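Local coordinates for protein Serpin48 (Tenebrio molitor, PDB 3OZQ) that inhibits the serine protease SPE specifically, acting as a serpin in the innate immunity of the insect, at residues P38-T43 and N167-N172. Residues are numbered along the deposited sequence; the frame is centred on the assembly and turned at random.
Sequences PFSAAT and NALYFN
N167, on strand 163-174, brings its amide up against S40 and A41 near the start of helix 38-50. From CB the chain runs straight out: CG stands anti to the backbone N (chi1 -178°). This carries the amide to the helix, with N167 CG 4.0 Å from S40 OG. The two ends of the amide then meet different residues. N167 OD1 lies 3.2 Å from S40 OG, a possible but unsettled hydrogen bond, because the serine proton could go to another acceptor instead. OD1 also takes a weak hydrogen bond from N95 ND2. N167 ND2 comes 3.3 Å from A41 N, but both are donors and do not bond. Two residues along the strand, L169 CD2 packs tightly against S40 CB at 3.4 Å and lies beside its hydroxyl. A leucine in place of N167 would probably leave S40 OG without this acceptor and N95 ND2 without its weak mate. The axes of 38-43 and 167-172 come within 9.2 Å, with N-to-C directions 143° apart. Helix 38-50 (helix B of serpins) packs here against strand 163-174 of sheet A, in what corresponds to the shutter region, where sheet A probably opens for the reactive loop. A buried amide thus probably ties helix to strand through the S40 hydroxyl, with N95 sharing the same oxygen.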
loop_
_atom_site.group_PDB
_atom_site.type_symbol
_atom_site.label_atom_id
_atom_site.label_comp_id
_atom_site.label_asym_id
_atom_site.label_seq_id
_atom_site.Cartn_x
_atom_site.Cartn_y
_atom_site.Cartn_z
ATOM N N PRO A 38 1.464 1.794 -2.645
ATOM C CA PRO A 38 2.359 2.118 -3.765
ATOM C C PRO A 38 3.742 1.488 -3.574
ATOM O O PRO A 38 4.352 0.981 -4.537
ATOM C CB PRO A 38 2.411 3.644 -3.735
ATOM C CG PRO A 38 1.075 4.040 -3.090
ATOM C CD PRO A 38 0.867 2.992 -2.031
ATOM N N PHE A 39 4.224 1.481 -2.337
ATOM C CA PHE A 39 5.526 0.876 -2.048
ATOM C C PHE A 39 5.599 -0.578 -2.508
ATOM O O PHE A 39 6.493 -0.957 -3.267
ATOM C CB PHE A 39 5.835 0.931 -0.550
ATOM C CG PHE A 39 6.865 -0.073 -0.121
ATOM C CD1 PHE A 39 6.484 -1.279 0.445
ATOM C CD2 PHE A 39 8.214 0.177 -0.315
ATOM C CE1 PHE A 39 7.429 -2.218 0.811
ATOM C CE2 PHE A 39 9.161 -0.749 0.062
ATOM C CZ PHE A 39 8.767 -1.945 0.632
ATOM N N SER A 40 4.655 -1.403 -2.047
ATOM C CA SER A 40 4.718 -2.830 -2.349
ATOM C C SER A 40 4.608 -3.092 -3.861
ATOM O O SER A 40 5.370 -3.887 -4.436
ATOM C CB SER A 40 3.645 -3.589 -1.555
ATOM O OG SER A 40 3.967 -4.963 -1.432
ATOM N N ALA A 41 3.659 -2.418 -4.502
ATOM C CA ALA A 41 3.515 -2.516 -5.940
ATOM C C ALA A 41 4.859 -2.169 -6.590
ATOM O O ALA A 41 5.298 -2.828 -7.542
ATOM C CB ALA A 41 2.415 -1.581 -6.425
ATOM N N ALA A 42 5.509 -1.134 -6.066
ATOM C CA ALA A 42 6.777 -0.660 -6.611
ATOM C C ALA A 42 7.860 -1.731 -6.539
ATOM O O ALA A 42 8.614 -1.915 -7.486
ATOM C CB ALA A 42 7.232 0.614 -5.902
ATOM N N THR A 43 7.947 -2.443 -5.420
ATOM C CA THR A 43 8.932 -3.515 -5.331
ATOM C C THR A 43 8.650 -4.688 -6.296
ATOM O O THR A 43 9.565 -5.371 -6.773
ATOM C CB THR A 43 9.002 -4.062 -3.916
ATOM O OG1 THR A 43 7.733 -4.627 -3.569
ATOM C CG2 THR A 43 9.379 -2.949 -2.938
ATOM N N ASN A 167 -0.007 -9.341 -5.928
ATOM C CA ASN A 167 0.548 -8.522 -4.827
ATOM C C ASN A 167 -0.441 -8.363 -3.679
ATOM O O ASN A 167 -1.243 -7.447 -3.677
ATOM C CB ASN A 167 0.918 -7.145 -5.379
ATOM C CG ASN A 167 1.547 -6.223 -4.346
ATOM O OD1 ASN A 167 2.022 -6.653 -3.295
ATOM N ND2 ASN A 167 1.588 -4.943 -4.675
ATOM N N ALA A 168 -0.382 -9.270 -2.715
ATOM C CA ALA A 168 -1.298 -9.268 -1.591
ATOM C C ALA A 168 -0.516 -8.907 -0.348
ATOM O O ALA A 168 0.586 -9.413 -0.142
ATOM C CB ALA A 168 -1.911 -10.613 -1.410
ATOM N N LEU A 169 -1.083 -8.042 0.483
ATOM C CA LEU A 169 -0.418 -7.668 1.732
ATOM C C LEU A 169 -1.339 -7.077 2.779
ATOM O O LEU A 169 -2.480 -6.708 2.510
ATOM C CB LEU A 169 0.776 -6.707 1.515
ATOM C CG LEU A 169 0.786 -5.482 0.580
ATOM C CD1 LEU A 169 -0.554 -5.029 0.076
ATOM C CD2 LEU A 169 1.597 -4.278 1.133
ATOM N N TYR A 170 -0.799 -6.991 3.986
ATOM C CA TYR A 170 -1.474 -6.373 5.105
ATOM C C TYR A 170 -0.423 -6.171 6.182
ATOM O O TYR A 170 0.612 -6.843 6.188
ATOM C CB TYR A 170 -2.628 -7.242 5.610
ATOM C CG TYR A 170 -2.204 -8.497 6.338
ATOM C CD1 TYR A 170 -2.031 -8.495 7.717
ATOM C CD2 TYR A 170 -1.987 -9.689 5.649
ATOM C CE1 TYR A 170 -1.651 -9.643 8.393
ATOM C CE2 TYR A 170 -1.601 -10.845 6.316
ATOM C CZ TYR A 170 -1.437 -10.813 7.693
ATOM O OH TYR A 170 -1.053 -11.950 8.368
ATOM N N PHE A 171 -0.698 -5.237 7.084
ATOM C CA PHE A 171 0.264 -4.777 8.074
ATOM C C PHE A 171 -0.245 -5.121 9.465
ATOM O O PHE A 171 -1.449 -5.101 9.716
ATOM C CB PHE A 171 0.406 -3.259 7.968
ATOM C CG PHE A 171 1.558 -2.695 8.753
ATOM C CD1 PHE A 171 2.856 -3.089 8.482
ATOM C CD2 PHE A 171 1.342 -1.756 9.757
ATOM C CE1 PHE A 171 3.928 -2.554 9.200
ATOM C CE2 PHE A 171 2.408 -1.220 10.474
ATOM C CZ PHE A 171 3.703 -1.616 10.189
ATOM N N ASN A 172 0.679 -5.433 10.364
ATOM C CA ASN A 172 0.335 -5.712 11.748
ATOM C C ASN A 172 1.207 -4.902 12.702
ATOM O O ASN A 172 2.435 -5.031 12.685
ATOM C CB ASN A 172 0.480 -7.203 12.031
ATOM C CG ASN A 172 0.334 -7.529 13.501
ATOM O OD1 ASN A 172 -0.769 -7.809 13.984
ATOM N ND2 ASN A 172 1.446 -7.486 14.228
#